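Local atomic coordinates of transcriptional regulator AdcR (Streptococcus pneumoniae, PDB entry 3TGN), a protein that senses zinc as a homodimeric DNA-binding regulator, repressing zinc-uptake and surface-antigen genes when the metal is present and activating at least one other gene. Residues Gln22-Ile27 / Leu36-Glu41. Numbering follows the deposited sequence.
With ZN (zinc ion), chain E; ZN (zinc ion), chain F.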
loop_
_atom_site.group_PDB
_atom_site.type_symbol
_atom_site.label_atom_id
_atom_site.label_comp_id
_atom_site.label_asym_id
_atom_site.label_seq_id
_atom_site.Cartn_x
_atom_site.Cartn_y
_atom_site.Cartn_z
ATOM N N GLN B 22 3.492 3.913 -3.875
ATOM C CA GLN B 22 4.368 4.485 -2.863
ATOM C C GLN B 22 4.286 3.618 -1.614
ATOM O O GLN B 22 3.353 2.834 -1.464
ATOM C CB GLN B 22 3.965 5.920 -2.553
ATOM N N HIS B 23 5.261 3.752 -0.721
ATOM C CA HIS B 23 5.303 2.915 0.473
ATOM C C HIS B 23 4.422 3.474 1.590
ATOM O O HIS B 23 4.290 2.870 2.652
ATOM C CB HIS B 23 6.746 2.734 0.961
ATOM C CG HIS B 23 7.239 3.847 1.834
ATOM N ND1 HIS B 23 7.872 4.964 1.332
ATOM C CD2 HIS B 23 7.198 4.010 3.177
ATOM C CE1 HIS B 23 8.194 5.771 2.328
ATOM N NE2 HIS B 23 7.798 5.214 3.458
ATOM N N GLU B 24 3.813 4.627 1.337
ATOM C CA GLU B 24 2.979 5.282 2.336
ATOM C C GLU B 24 1.919 6.134 1.668
ATOM O O GLU B 24 2.099 6.601 0.544
ATOM C CB GLU B 24 3.830 6.179 3.234
ATOM C CG GLU B 24 4.474 7.335 2.483
ATOM C CD GLU B 24 5.382 8.179 3.355
ATOM O OE1 GLU B 24 5.940 9.172 2.846
ATOM O OE2 GLU B 24 5.539 7.850 4.547
ATOM N N ILE B 25 0.814 6.337 2.374
ATOM C CA ILE B 25 -0.221 7.248 1.926
ATOM C C ILE B 25 -0.061 8.585 2.636
ATOM O O ILE B 25 0.065 8.640 3.862
ATOM C CB ILE B 25 -1.626 6.687 2.203
ATOM C CG1 ILE B 25 -1.947 5.552 1.227
ATOM C CG2 ILE B 25 -2.672 7.789 2.105
ATOM C CD1 ILE B 25 -3.293 4.907 1.459
ATOM N N LEU B 26 -0.045 9.658 1.853
ATOM C CA LEU B 26 -0.034 11.010 2.393
ATOM C C LEU B 26 -1.229 11.785 1.840
ATOM O O LEU B 26 -1.541 11.691 0.653
ATOM C CB LEU B 26 1.283 11.711 2.053
ATOM C CG LEU B 26 2.529 11.153 2.752
ATOM C CD1 LEU B 26 3.807 11.623 2.070
ATOM C CD2 LEU B 26 2.538 11.527 4.227
ATOM N N ILE B 27 -1.906 12.534 2.706
ATOM C CA ILE B 27 -3.099 13.267 2.304
ATOM C C ILE B 27 -2.754 14.590 1.630
ATOM O O ILE B 27 -2.011 15.403 2.181
ATOM C CB ILE B 27 -4.017 13.563 3.504
ATOM C CG1 ILE B 27 -4.389 12.271 4.231
ATOM C CG2 ILE B 27 -5.263 14.295 3.039
ATOM C CD1 ILE B 27 -5.157 11.292 3.377
ATOM N N LEU B 36 11.198 16.146 -5.672
ATOM C CA LEU B 36 11.882 14.889 -5.428
ATOM C C LEU B 36 10.799 13.834 -5.302
ATOM O O LEU B 36 9.642 14.161 -5.044
ATOM C CB LEU B 36 12.696 14.961 -4.138
ATOM C CG LEU B 36 13.770 16.048 -4.066
ATOM C CD1 LEU B 36 14.413 16.077 -2.690
ATOM C CD2 LEU B 36 14.820 15.841 -5.148
ATOM N N THR B 37 11.160 12.572 -5.489
ATOM C CA THR B 37 10.195 11.500 -5.304
ATOM C C THR B 37 9.778 11.475 -3.844
ATOM O O THR B 37 10.479 12.015 -2.984
ATOM C CB THR B 37 10.786 10.135 -5.662
ATOM O OG1 THR B 37 11.721 9.744 -4.649
ATOM C CG2 THR B 37 11.481 10.190 -7.015
ATOM N N ASN B 38 8.642 10.850 -3.559
ATOM C CA ASN B 38 8.186 10.734 -2.182
ATOM C C ASN B 38 9.231 10.037 -1.324
ATOM O O ASN B 38 9.485 10.437 -0.191
ATOM C CB ASN B 38 6.855 9.982 -2.104
ATOM C CG ASN B 38 6.277 9.977 -0.704
ATOM O OD1 ASN B 38 5.773 10.990 -0.229
ATOM N ND2 ASN B 38 6.356 8.835 -0.034
ATOM N N THR B 39 9.838 8.993 -1.877
ATOM C CA THR B 39 10.851 8.233 -1.159
ATOM C C THR B 39 12.051 9.113 -0.810
ATOM O O THR B 39 12.580 9.042 0.301
ATOM C CB THR B 39 11.310 6.998 -1.966
ATOM O OG1 THR B 39 10.187 6.140 -2.205
ATOM C CG2 THR B 39 12.367 6.223 -1.200
ATOM N N GLN B 40 12.469 9.947 -1.758
ATOM C CA GLN B 40 13.569 10.878 -1.529
ATOM C C GLN B 40 13.259 11.839 -0.383
ATOM O O GLN B 40 14.082 12.028 0.511
ATOM C CB GLN B 40 13.897 11.665 -2.801
ATOM C CG GLN B 40 14.702 10.888 -3.835
ATOM C CD GLN B 40 14.893 11.665 -5.129
ATOM O OE1 GLN B 40 13.931 11.948 -5.845
ATOM N NE2 GLN B 40 16.140 12.014 -5.433
ATOM N N GLU B 41 12.076 12.446 -0.409
ATOM C CA GLU B 41 11.680 13.367 0.655
ATOM C C GLU B 41 11.658 12.678 2.013
ATOM O O GLU B 41 12.103 13.243 3.015
ATOM C CB GLU B 41 10.310 13.988 0.372
ATOM C CG GLU B 41 10.313 15.060 -0.703
ATOM C CD GLU B 41 9.088 15.961 -0.629
ATOM O OE1 GLU B 41 8.158 15.642 0.142
ATOM O OE2 GLU B 41 9.061 16.992 -1.336
HETATM ZN ZN ZN E . 6.978 10.045 4.286
HETATM ZN ZN ZN F . 6.561 16.866 0.078
HETATM O O HOH W 1 7.491 6.776 -1.026
HETATM O O HOH W 2 5.371 15.258 0.660
#
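Asn-38 in the first turn of helix 38-50 reaches across to Glu-24, a zinc ligand in the loop after helix 3-19, and so ties a zinc site of this MarR-type winged helix-turn-helix protein to the helix that leads into its DNA-binding part. The Asn-38 amide extends with CG anti to the backbone N (chi1 -174°), and ND2 donates to Glu-24 OE1 at 2.9 Å. The N-H...O angle of 155° shows a fairly straight bond, arriving on the anti side, tilted out of the carboxylate plane, which is turned 64° from the amide. OE1 also binds zinc at 2.0 Å, with OE2 2.6 Å from the same ion, and His-42, His-108 and His-112 complete that site; Asn-38 is therefore a second-shell residue that helps to orient a first-shell carboxylate. Leu-26 CD1 comes to 3.1 Å from Asn-38 OD1, a tight apolar-to-polar contact. A water bridges the segments, accepting from Asn-38 ND2 and hydrogen-bonding both His-23 ND1 and Thr-39 OG1, each at 3.0 Å. A capping box starts the helix: Gln-40 N donates to Thr-37 OG1, and Thr-37 N to Gln-40 OE1. One turn on, Glu-41 OE1 binds the second zinc ion at 2.0 Å, with Cys-30, Glu-107 and a water.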